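PDB 1Y2M: phenylalanine ammonia-lyase from Rhodosporidium toruloides, which catalyses the non-oxidative deamination of L-phenylalanine and L-tyrosine, giving trans-cinnamate and p-coumarate respectively with release of ammonia. Local coordinates for residues B[281-286]-B[380-385]; B[424-429]-B[514-519]; B[384-389]-B[420-425]; B[273-278]-B[413-418]; B[287-292]-B[518-523]. All coordinates share one frame; numbering follows the deposited sequence.

Interaction 1 (B[281-286]-B[380-385]); sequences LALHDA and IHAHAV
L283 lays one methyl, CD2, against the backbone where A382 passes into H383, and nearly all of the contact hangs on that one group. CD2 sits 3.5 Å from H383 CA, with the H383 N just as near, so the leucine presses mainly on the helix backbone itself. The leucine gets there because its CG is anti to the backbone N (chi1 -178°), which carries the branched end straight across toward helix 368-391. The small side chain of A382 lets it come in this close: CD2 is still 4.1 Å from A382 CB. On the other flank, CD2 lies 3.9 Å from H383 ND1, meeting the imidazole obliquely. That ND1 is hydrogen-bonded to H287 NE2, one helical turn beyond L283. Elsewhere on helix 273-303, H284 ND1 donates to D285 OD1 at 2.9 Å; OD1 lies close to the H284 ring plane, while the donor comes from the anti side of the carboxylate and well out of its plane, and R77 adds a salt bridge to the same oxygen. A buried leucine packed on the backbone of a neighbouring helix beside a single alanine is plain helix-to-helix packing, here within the all-helical core of the PAL/histidase fold.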
# COMPACT_ATOMS: atom_id res chain seq x y z
N LEU B 281 -3.87 3.32 24.18
CA LEU B 281 -3.30 2.03 24.54
C LEU B 281 -2.19 1.65 23.57
O LEU B 281 -1.13 1.13 23.99
CB LEU B 281 -4.41 1.00 24.60
CG LEU B 281 -5.40 1.31 25.74
CD1 LEU B 281 -6.68 0.54 25.49
CD2 LEU B 281 -4.84 0.93 27.11
N ALA B 282 -2.44 1.87 22.28
CA ALA B 282 -1.46 1.51 21.26
C ALA B 282 -0.19 2.36 21.35
O ALA B 282 0.94 1.86 21.21
CB ALA B 282 -2.08 1.57 19.90
N LEU B 283 -0.36 3.64 21.63
CA LEU B 283 0.81 4.50 21.77
C LEU B 283 1.63 4.15 23.01
O LEU B 283 2.86 4.07 22.95
CB LEU B 283 0.40 5.96 21.85
CG LEU B 283 1.60 6.91 21.95
CD1 LEU B 283 2.56 6.76 20.79
CD2 LEU B 283 1.12 8.35 22.03
N HIS B 284 0.94 3.91 24.13
CA HIS B 284 1.61 3.40 25.32
C HIS B 284 2.48 2.18 25.00
O HIS B 284 3.68 2.14 25.35
CB HIS B 284 0.55 3.07 26.38
CG HIS B 284 1.04 2.31 27.57
ND1 HIS B 284 1.27 0.95 27.54
CD2 HIS B 284 1.24 2.71 28.85
CE1 HIS B 284 1.63 0.57 28.77
NE2 HIS B 284 1.62 1.61 29.57
N ASP B 285 1.91 1.24 24.27
CA ASP B 285 2.65 0.00 24.02
C ASP B 285 3.82 0.25 23.07
O ASP B 285 4.89 -0.33 23.24
CB ASP B 285 1.67 -1.06 23.50
CG ASP B 285 0.70 -1.57 24.56
OD1 ASP B 285 0.88 -1.33 25.77
OD2 ASP B 285 -0.24 -2.27 24.16
N ALA B 286 3.60 1.13 22.10
CA ALA B 286 4.63 1.48 21.12
C ALA B 286 5.79 2.13 21.81
O ALA B 286 6.94 1.90 21.45
CB ALA B 286 4.06 2.38 20.04
N ILE B 380 6.71 10.91 20.17
CA ILE B 380 6.54 12.05 21.09
C ILE B 380 5.48 13.08 20.61
O ILE B 380 4.68 13.64 21.38
CB ILE B 380 7.90 12.72 21.30
CG1 ILE B 380 8.86 11.73 21.97
CG2 ILE B 380 7.79 14.05 22.09
CD1 ILE B 380 10.27 12.27 22.09
N HIS B 381 5.48 13.33 19.30
CA HIS B 381 4.43 14.16 18.70
C HIS B 381 3.04 13.56 18.91
O HIS B 381 2.10 14.23 19.42
CB HIS B 381 4.72 14.32 17.20
CG HIS B 381 3.81 15.29 16.51
ND1 HIS B 381 2.56 14.93 16.05
CD2 HIS B 381 3.99 16.58 16.15
CE1 HIS B 381 2.01 15.98 15.45
NE2 HIS B 381 2.85 16.98 15.49
N ALA B 382 2.91 12.28 18.60
CA ALA B 382 1.65 11.60 18.81
C ALA B 382 1.18 11.71 20.26
O ALA B 382 -0.02 11.91 20.55
CB ALA B 382 1.75 10.17 18.44
N HIS B 383 2.13 11.61 21.19
CA HIS B 383 1.79 11.71 22.61
C HIS B 383 1.18 13.11 22.86
O HIS B 383 0.20 13.28 23.61
CB HIS B 383 3.05 11.56 23.47
CG HIS B 383 2.75 11.12 24.85
ND1 HIS B 383 2.78 9.79 25.21
CD2 HIS B 383 2.37 11.81 25.94
CE1 HIS B 383 2.45 9.69 26.49
NE2 HIS B 383 2.20 10.90 26.95
N ALA B 384 1.78 14.16 22.29
CA ALA B 384 1.23 15.49 22.50
C ALA B 384 -0.19 15.59 21.94
O ALA B 384 -1.08 16.15 22.58
CB ALA B 384 2.11 16.51 21.88
N VAL B 385 -0.40 15.03 20.75
CA VAL B 385 -1.73 15.08 20.09
C VAL B 385 -2.78 14.33 20.94
O VAL B 385 -3.90 14.84 21.23
CB VAL B 385 -1.64 14.55 18.65
CG1 VAL B 385 -3.00 14.42 18.04
CG2 VAL B 385 -0.70 15.40 17.84

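Interaction 2 (B[424-429]-B[514-519]); sequences KTRLGL and TESNDV
L429 and S516 bury the most surface here, with N517 next. L429 reaches across with CD1, which rests 3.7 Å from S516 CB, while both its methyls close on the amide oxygen of N517: CD1 is 3.2 Å and CD2 3.4 Å from N517 OD1. This is tight packing of hydrocarbon on oxygen, and OD1, buried by the contact, has no hydrogen-bonding partner in the model. The amide is held from its other end, where ND2 bonds to A282 O on helix 273-303. The axes of the two short segments approach to 9.3 Å and run nearly parallel, at 18°, within the central helical bundle of the PAL/histidase fold. S516 also meets R426: S516 OG lies 3.3 Å from R426 CG and donates to a water oxygen 2.7 Å away; that water in turn donates to R426 O, so the two helices are stitched through solvent with no direct hydrogen bond. With the R426 chain bent at chi3 (55°), its guanidinium group bonds to E423, T513, N486 O and, through NE, L484 O. On the outer side of helix 506-560, E515 forms salt bridges with R206 and R512 of a neighbouring subunit.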
# COMPACT_ATOMS: atom_id res chain seq x y z
N LYS B 424 1.09 7.22 11.59
CA LYS B 424 2.53 7.46 11.82
C LYS B 424 3.14 6.41 12.73
O LYS B 424 4.26 5.91 12.51
CB LYS B 424 2.79 8.85 12.45
CG LYS B 424 2.31 10.04 11.64
CD LYS B 424 2.13 11.34 12.52
CE LYS B 424 3.18 11.43 13.61
NZ LYS B 424 3.03 10.60 14.88
N THR B 425 2.41 6.03 13.77
CA THR B 425 2.96 5.04 14.70
C THR B 425 3.11 3.70 13.98
O THR B 425 4.10 2.98 14.23
CB THR B 425 2.08 4.96 15.95
OG1 THR B 425 2.07 6.24 16.60
CG2 THR B 425 2.55 3.84 16.94
N ARG B 426 2.17 3.31 13.10
CA ARG B 426 2.25 1.98 12.51
C ARG B 426 3.45 1.90 11.55
O ARG B 426 4.13 0.86 11.43
CB ARG B 426 0.94 1.68 11.79
CG ARG B 426 0.77 0.22 11.48
CD ARG B 426 -0.64 -0.15 11.06
NE ARG B 426 -1.16 0.61 9.92
CZ ARG B 426 -1.98 1.68 9.98
NH1 ARG B 426 -2.39 2.25 8.86
NH2 ARG B 426 -2.41 2.22 11.11
N LEU B 427 3.73 2.99 10.91
CA LEU B 427 4.88 3.04 10.02
C LEU B 427 6.13 2.98 10.87
O LEU B 427 7.06 2.22 10.58
CB LEU B 427 4.84 4.31 9.13
CG LEU B 427 6.02 4.42 8.15
CD1 LEU B 427 6.22 3.24 7.26
CD2 LEU B 427 5.83 5.67 7.36
N GLY B 428 6.16 3.73 11.96
CA GLY B 428 7.28 3.59 12.91
C GLY B 428 7.57 2.21 13.44
O GLY B 428 8.71 1.79 13.52
N LEU B 429 6.50 1.48 13.77
CA LEU B 429 6.61 0.09 14.26
C LEU B 429 7.29 -0.78 13.19
O LEU B 429 8.11 -1.66 13.49
CB LEU B 429 5.26 -0.47 14.69
CG LEU B 429 4.65 0.23 15.90
CD1 LEU B 429 3.18 -0.14 16.05
CD2 LEU B 429 5.47 -0.06 17.17
N THR B 514 -2.48 -1.57 16.64
CA THR B 514 -2.48 -2.50 17.75
C THR B 514 -1.96 -3.84 17.28
O THR B 514 -1.19 -4.49 18.00
CB THR B 514 -3.90 -2.61 18.32
OG1 THR B 514 -4.32 -1.33 18.83
CG2 THR B 514 -3.95 -3.62 19.40
N GLU B 515 -2.33 -4.26 16.05
CA GLU B 515 -1.82 -5.52 15.51
C GLU B 515 -0.32 -5.39 15.24
O GLU B 515 0.45 -6.33 15.53
CB GLU B 515 -2.56 -5.91 14.25
CG GLU B 515 -2.16 -7.32 13.79
CD GLU B 515 -2.96 -7.92 12.65
OE1 GLU B 515 -3.98 -7.32 12.18
OE2 GLU B 515 -2.57 -9.04 12.21
N SER B 516 0.13 -4.24 14.72
CA SER B 516 1.56 -4.06 14.53
C SER B 516 2.31 -4.10 15.86
O SER B 516 3.40 -4.69 15.95
CB SER B 516 1.89 -2.75 13.82
OG SER B 516 1.42 -2.83 12.49
N ASN B 517 1.73 -3.57 16.94
CA ASN B 517 2.34 -3.72 18.26
C ASN B 517 2.54 -5.17 18.60
O ASN B 517 3.60 -5.56 19.11
CB ASN B 517 1.60 -3.05 19.43
CG ASN B 517 1.77 -1.56 19.48
OD1 ASN B 517 2.80 -1.03 19.09
ND2 ASN B 517 0.76 -0.86 20.06
N ASP B 518 1.55 -6.00 18.29
CA ASP B 518 1.56 -7.40 18.64
C ASP B 518 2.66 -8.11 17.86
O ASP B 518 3.49 -8.87 18.40
CB ASP B 518 0.20 -8.01 18.29
CG ASP B 518 -0.02 -9.39 18.94
OD1 ASP B 518 0.54 -9.68 20.05
OD2 ASP B 518 -0.81 -10.16 18.35
N VAL B 519 2.68 -7.87 16.54
CA VAL B 519 3.72 -8.49 15.70
C VAL B 519 5.10 -8.05 16.08
O VAL B 519 6.04 -8.88 16.10
CB VAL B 519 3.42 -8.26 14.23
CG1 VAL B 519 4.49 -8.83 13.33
CG2 VAL B 519 2.05 -8.86 13.94
O HOH W 1 3.54 -2.00 11.05

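Interaction 3 (B[384-389]-B[420-425]); sequences AVLTIE and NTMEKT
T421 O is gripped twice from within its own helix: T425 OG1 donates to it at 2.7 Å and T425 N at 2.9 Å, the two coming from opposite faces of the carbonyl plane. The hydroxyl of T421 is likewise engaged with its own helix, bonding to V418 O, and this suits a chi1 of 67° that sets OG1 between the backbone N and the carbonyl carbon. The methyl is thereby turned outward to helix 368-391, where T421 CG2 packs 3.7 Å from V385 CG1 as the two side chains slide past each other in opposite directions. The segments run antiparallel, at 153° with axes 10.8 Å apart, as part of the helical core near the interface with a second subunit: N420 ND2 bonds to D378 of that subunit, and E389 meets its R320 and H322. L386 covers the other side of T421, with CD2 3.8 Å from T421 OG1, and its second methyl CD1 comes within 4.4 Å of the selenomethionine methyl M422 CE. An alanine at L386 would probably open a gap between helix 368-391 and the T421 and M422 side chains. M422 also continues the packing to S509 and A510 of helix 506-560.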
# COMPACT_ATOMS: atom_id res chain seq x y z
N ALA B 384 1.78 14.16 22.29
CA ALA B 384 1.23 15.49 22.50
C ALA B 384 -0.19 15.59 21.94
O ALA B 384 -1.08 16.15 22.58
CB ALA B 384 2.11 16.51 21.88
N VAL B 385 -0.40 15.03 20.75
CA VAL B 385 -1.73 15.08 20.09
C VAL B 385 -2.78 14.33 20.94
O VAL B 385 -3.90 14.84 21.23
CB VAL B 385 -1.64 14.55 18.65
CG1 VAL B 385 -3.00 14.42 18.04
CG2 VAL B 385 -0.70 15.40 17.84
N LEU B 386 -2.49 13.09 21.29
CA LEU B 386 -3.46 12.25 21.98
C LEU B 386 -3.70 12.78 23.39
O LEU B 386 -4.80 12.62 23.92
CB LEU B 386 -2.99 10.80 22.05
CG LEU B 386 -3.06 9.98 20.77
CD1 LEU B 386 -2.70 8.53 21.02
CD2 LEU B 386 -4.48 10.07 20.19
N THR B 387 -2.72 13.44 23.99
CA THR B 387 -2.96 14.01 25.31
C THR B 387 -4.08 15.07 25.25
O THR B 387 -5.00 15.12 26.08
CB THR B 387 -1.68 14.60 25.91
OG1 THR B 387 -0.74 13.54 26.14
CG2 THR B 387 -1.97 15.26 27.25
N ILE B 388 -4.00 15.94 24.25
CA ILE B 388 -5.07 16.95 24.06
C ILE B 388 -6.37 16.25 23.72
O ILE B 388 -7.45 16.62 24.25
CB ILE B 388 -4.68 17.96 22.99
CG1 ILE B 388 -3.62 18.89 23.54
CG2 ILE B 388 -5.91 18.80 22.57
CD1 ILE B 388 -3.06 19.86 22.56
N GLU B 389 -6.30 15.25 22.84
CA GLU B 389 -7.53 14.61 22.35
C GLU B 389 -8.24 13.87 23.47
O GLU B 389 -9.44 14.00 23.65
CB GLU B 389 -7.22 13.70 21.15
CG GLU B 389 -8.44 13.11 20.47
CD GLU B 389 -9.27 14.09 19.70
OE1 GLU B 389 -8.91 15.26 19.70
OE2 GLU B 389 -10.28 13.64 19.11
N ASN B 420 -4.25 10.29 12.56
CA ASN B 420 -2.88 10.76 12.27
C ASN B 420 -1.85 10.08 13.13
O ASN B 420 -0.83 9.58 12.64
CB ASN B 420 -2.83 12.30 12.47
CG ASN B 420 -1.39 12.93 12.32
OD1 ASN B 420 -0.72 13.19 13.35
ND2 ASN B 420 -1.00 13.27 11.09
N THR B 421 -2.11 10.02 14.43
CA THR B 421 -1.15 9.40 15.32
C THR B 421 -0.95 7.93 15.00
O THR B 421 0.16 7.37 15.12
CB THR B 421 -1.53 9.53 16.82
OG1 THR B 421 -2.70 8.78 17.15
CG2 THR B 421 -1.77 11.01 17.16
N MSE B 422 -2.05 7.30 14.63
CA MSE B 422 -2.00 5.83 14.38
C MSE B 422 -1.29 5.47 13.07
O MSE B 422 -0.55 4.49 12.99
CB MSE B 422 -3.39 5.29 14.42
CG MSE B 422 -3.98 5.31 15.81
SE MSE B 422 -2.97 4.18 17.10
CE MSE B 422 -1.76 5.47 17.97
N GLU B 423 -1.52 6.27 12.03
CA GLU B 423 -0.86 6.04 10.71
C GLU B 423 0.65 6.13 10.96
O GLU B 423 1.40 5.21 10.55
CB GLU B 423 -1.31 7.05 9.67
CG GLU B 423 -2.80 7.06 9.35
CD GLU B 423 -3.27 5.89 8.49
OE1 GLU B 423 -3.41 6.12 7.28
OE2 GLU B 423 -3.59 4.83 9.00
N LYS B 424 1.09 7.22 11.59
CA LYS B 424 2.53 7.46 11.82
C LYS B 424 3.14 6.41 12.73
O LYS B 424 4.26 5.91 12.51
CB LYS B 424 2.79 8.85 12.45
CG LYS B 424 2.31 10.04 11.64
CD LYS B 424 2.13 11.34 12.52
CE LYS B 424 3.18 11.43 13.61
NZ LYS B 424 3.03 10.60 14.88
N THR B 425 2.41 6.03 13.77
CA THR B 425 2.96 5.04 14.70
C THR B 425 3.11 3.70 13.98
O THR B 425 4.10 2.98 14.23
CB THR B 425 2.08 4.96 15.95
OG1 THR B 425 2.07 6.24 16.60
CG2 THR B 425 2.55 3.84 16.94

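Interaction 4 (B[273-278]-B[413-418]); sequences AVSASM and FQAAAV
A415 is the first residue of 413-418 to meet helix 273-303, its CB turned to the side chain of S275, whose hydroxyl is modelled in two positions. It stands at the N-cap position, where the chain turns into helix 416-443. V418 N makes a weak bond to A415 O at this first turn, and A416 and A417 lie on the side facing a second subunit, against its Q370 and H322. V418 brings the chain back to the contact and carries the larger share of it. With CG1 anti to its backbone N (chi1 178°), that methyl drops onto the turn of helix at S275, 3.6 Å from S275 O and 4.0 Å from S275 CB. The other methyl, CG2, reaches A276 CB at 4.3 Å. In the conformer described the S275 hydroxyl bonds to T272 O. The beginnings of two long helices thus meet on the side of the probable cinnamate site, the A415 side chain about 11 Å from that of N270, which probably binds cinnamate. Around them, helix 162-176 packs on A273, V274 and A276, helix 215-225 on V274, and helix 506-560 on S275 and M278.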
# COMPACT_ATOMS: atom_id res chain seq x y z
N ALA B 273 -14.09 9.15 21.54
CA ALA B 273 -13.55 8.42 22.69
C ALA B 273 -13.07 7.02 22.43
O ALA B 273 -12.17 6.53 23.11
CB ALA B 273 -14.53 8.44 23.84
N VAL B 274 -13.68 6.30 21.49
CA VAL B 274 -13.32 4.90 21.30
C VAL B 274 -11.99 4.83 20.56
O VAL B 274 -11.06 4.14 20.98
CB VAL B 274 -14.42 4.17 20.56
CG1 VAL B 274 -14.01 2.72 20.31
CG2 VAL B 274 -15.77 4.27 21.34
N SER B 275 -11.87 5.57 19.46
CA SER B 275 -10.58 5.61 18.76
C SER B 275 -9.48 6.21 19.63
O SER B 275 -8.35 5.72 19.63
CB SER B 275 -10.70 6.36 17.45
OG SER B 275 -11.28 7.63 17.69
N ALA B 276 -9.79 7.28 20.37
CA ALA B 276 -8.79 7.85 21.29
C ALA B 276 -8.35 6.81 22.35
O ALA B 276 -7.17 6.74 22.76
CB ALA B 276 -9.31 9.09 21.94
N SER B 277 -9.32 6.06 22.87
CA SER B 277 -8.98 5.03 23.84
C SER B 277 -8.00 4.02 23.23
O SER B 277 -6.91 3.74 23.75
CB SER B 277 -10.22 4.29 24.27
OG SER B 277 -9.81 3.23 25.11
N MSE B 278 -8.40 3.42 22.12
CA MSE B 278 -7.54 2.39 21.52
C MSE B 278 -6.18 2.93 21.09
O MSE B 278 -5.14 2.24 21.22
CB MSE B 278 -8.21 1.70 20.33
CG MSE B 278 -7.48 0.44 19.98
SE MSE B 278 -8.60 -0.70 18.83
CE MSE B 278 -7.74 -2.50 19.25
N PHE B 413 -15.96 15.90 16.35
CA PHE B 413 -16.03 14.46 16.32
C PHE B 413 -15.18 13.84 15.18
O PHE B 413 -15.12 12.63 15.08
CB PHE B 413 -17.49 14.07 16.14
CG PHE B 413 -18.17 14.85 15.03
CD1 PHE B 413 -17.88 14.64 13.68
CD2 PHE B 413 -19.05 15.86 15.33
CE1 PHE B 413 -18.49 15.36 12.69
CE2 PHE B 413 -19.64 16.58 14.34
CZ PHE B 413 -19.36 16.34 13.02
N GLN B 414 -14.58 14.68 14.31
CA GLN B 414 -13.80 14.18 13.20
C GLN B 414 -12.42 13.81 13.74
O GLN B 414 -11.56 14.69 13.92
CB GLN B 414 -13.72 15.27 12.12
CG GLN B 414 -12.95 14.93 10.88
CD GLN B 414 -13.66 13.88 10.05
OE1 GLN B 414 -13.49 12.68 10.28
NE2 GLN B 414 -14.43 14.33 9.06
N ALA B 415 -12.21 12.52 13.87
CA ALA B 415 -11.07 12.01 14.68
C ALA B 415 -9.77 11.95 13.86
O ALA B 415 -8.99 11.00 14.03
CB ALA B 415 -11.35 10.67 15.32
N ALA B 416 -9.53 12.93 12.98
CA ALA B 416 -8.32 12.95 12.13
C ALA B 416 -7.06 13.08 12.98
O ALA B 416 -6.05 12.44 12.71
CB ALA B 416 -8.41 14.02 11.10
N ALA B 417 -7.14 13.79 14.08
CA ALA B 417 -5.95 13.93 14.95
C ALA B 417 -5.57 12.53 15.45
O ALA B 417 -4.37 12.19 15.45
CB ALA B 417 -6.25 14.81 16.09
N VAL B 418 -6.56 11.70 15.77
CA VAL B 418 -6.29 10.34 16.30
C VAL B 418 -5.76 9.46 15.18
O VAL B 418 -4.79 8.71 15.38
CB VAL B 418 -7.54 9.67 16.92
CG1 VAL B 418 -7.20 8.28 17.39
CG2 VAL B 418 -8.13 10.53 18.03

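Interaction 5 (B[287-292]-B[518-523]); sequences HMLSLL and DVLSLL
In the central helix bundle of the subunit, helix 273-303 meets helix 506-560 through L289, whose isobutyl group wedges between L520 and S521. Its CD2 lies 3.6 Å from S521 OG, and its CD1 is slightly farther from the same oxygen, so the forked end straddles the hydroxyl. That hydroxyl is already tied to N517 O, one turn back on its own helix, so against the leucine it makes only van der Waals contact. L289 and L520 also slide past each other in opposite directions: L289 CD1 is 4.1 Å from L520 CB, while L289 CB is 4.1 Å from L520 CD2. L520 comes alongside in this way because its CG is anti to the backbone N (chi1 -174°), which brings CD2 to L289. Putting an alanine at L289 would probably leave a gap beside S521 OG and L520, with L520 CD2 less firmly packed on that side. Beyond this layer S521 is covered by I702 and K703 of helix 691-703, and L520 also packs on L429. Leucine against leucine, with a small serine admitting the branched end, is plain apolar packing between two long helices of the bundle found in aromatic amino acid lyases.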
# COMPACT_ATOMS: atom_id res chain seq x y z
N HIS B 287 5.53 2.98 22.80
CA HIS B 287 6.66 3.62 23.50
C HIS B 287 7.57 2.58 24.13
O HIS B 287 8.81 2.68 24.12
CB HIS B 287 6.16 4.50 24.64
CG HIS B 287 5.60 5.84 24.23
ND1 HIS B 287 6.27 6.73 23.41
CD2 HIS B 287 4.48 6.48 24.65
CE1 HIS B 287 5.55 7.83 23.30
NE2 HIS B 287 4.46 7.71 24.06
N MSE B 288 6.94 1.55 24.72
CA MSE B 288 7.71 0.50 25.39
C MSE B 288 8.55 -0.28 24.40
O MSE B 288 9.69 -0.63 24.67
CB MSE B 288 6.81 -0.47 26.16
CG MSE B 288 5.85 0.16 27.08
SE MSE B 288 6.70 1.38 28.37
CE MSE B 288 4.96 2.21 28.96
N LEU B 289 7.98 -0.53 23.22
CA LEU B 289 8.63 -1.33 22.23
C LEU B 289 9.79 -0.50 21.63
O LEU B 289 10.82 -1.04 21.31
CB LEU B 289 7.63 -1.76 21.16
CG LEU B 289 6.61 -2.81 21.53
CD1 LEU B 289 5.56 -2.93 20.44
CD2 LEU B 289 7.28 -4.16 21.75
N SER B 290 9.64 0.81 21.57
CA SER B 290 10.71 1.69 21.11
C SER B 290 11.87 1.60 22.08
O SER B 290 13.03 1.47 21.67
CB SER B 290 10.19 3.13 21.10
OG SER B 290 11.22 4.05 20.79
N LEU B 291 11.58 1.62 23.38
CA LEU B 291 12.65 1.52 24.39
C LEU B 291 13.30 0.15 24.35
O LEU B 291 14.52 0.00 24.48
CB LEU B 291 12.15 1.86 25.79
CG LEU B 291 11.74 3.34 25.99
CD1 LEU B 291 11.36 3.58 27.47
CD2 LEU B 291 12.84 4.29 25.60
N LEU B 292 12.51 -0.88 24.16
CA LEU B 292 13.04 -2.25 24.05
C LEU B 292 13.95 -2.42 22.82
O LEU B 292 14.97 -3.10 22.86
CB LEU B 292 11.91 -3.27 24.08
CG LEU B 292 12.25 -4.75 23.87
CD1 LEU B 292 13.23 -5.22 24.98
CD2 LEU B 292 11.03 -5.64 23.82
N ASP B 518 1.55 -6.00 18.29
CA ASP B 518 1.56 -7.40 18.64
C ASP B 518 2.66 -8.11 17.86
O ASP B 518 3.49 -8.87 18.40
CB ASP B 518 0.20 -8.01 18.29
CG ASP B 518 -0.02 -9.39 18.94
OD1 ASP B 518 0.54 -9.68 20.05
OD2 ASP B 518 -0.81 -10.16 18.35
N VAL B 519 2.68 -7.87 16.54
CA VAL B 519 3.72 -8.49 15.70
C VAL B 519 5.10 -8.05 16.08
O VAL B 519 6.04 -8.88 16.10
CB VAL B 519 3.42 -8.26 14.23
CG1 VAL B 519 4.49 -8.83 13.33
CG2 VAL B 519 2.05 -8.86 13.94
N LEU B 520 5.26 -6.75 16.36
CA LEU B 520 6.58 -6.26 16.79
C LEU B 520 6.95 -6.93 18.11
O LEU B 520 8.13 -7.21 18.33
CB LEU B 520 6.62 -4.74 16.94
CG LEU B 520 8.00 -4.13 17.24
CD1 LEU B 520 9.13 -4.63 16.35
CD2 LEU B 520 8.01 -2.61 17.15
N SER B 521 5.99 -7.18 19.01
CA SER B 521 6.30 -7.84 20.29
C SER B 521 6.82 -9.25 20.04
O SER B 521 7.70 -9.72 20.75
CB SER B 521 5.09 -7.88 21.18
OG SER B 521 4.63 -6.55 21.50
N LEU B 522 6.26 -9.92 19.05
CA LEU B 522 6.75 -11.28 18.72
C LEU B 522 8.20 -11.19 18.23
O LEU B 522 9.05 -12.00 18.61
CB LEU B 522 5.92 -11.89 17.58
CG LEU B 522 4.47 -12.26 17.91
CD1 LEU B 522 3.65 -12.57 16.67
CD2 LEU B 522 4.45 -13.44 18.86
N LEU B 523 8.46 -10.22 17.36
CA LEU B 523 9.81 -10.02 16.81
C LEU B 523 10.80 -9.66 17.91
O LEU B 523 11.94 -10.20 17.94
CB LEU B 523 9.76 -8.95 15.72
CG LEU B 523 11.06 -8.59 15.06
CD1 LEU B 523 11.81 -9.73 14.52
CD2 LEU B 523 10.85 -7.44 14.01

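All five contacts are buried, and they join four long helices: 273-303, in interactions 1, 4 and 5; 368-391, in 1 and 3; 416-443, in 2, 3 and 4; and 506-560, in 2 and 5. From contact centre to chain centre, interaction 5 lies about 2 Å away and interaction 4, nearest the probable cinnamate site, about 22 Å. None has a direct hydrogen bond between its segments. Interaction 1 sets a leucine methyl on backbone, 3 packs valine and leucine on threonine, 4 a valine methyl on a helix carbonyl and an alanine, and 5 leucine on leucine and a serine oxygen; 2 holds a bridging water. H383 ND1 to H287 NE2 joins 1 to 5.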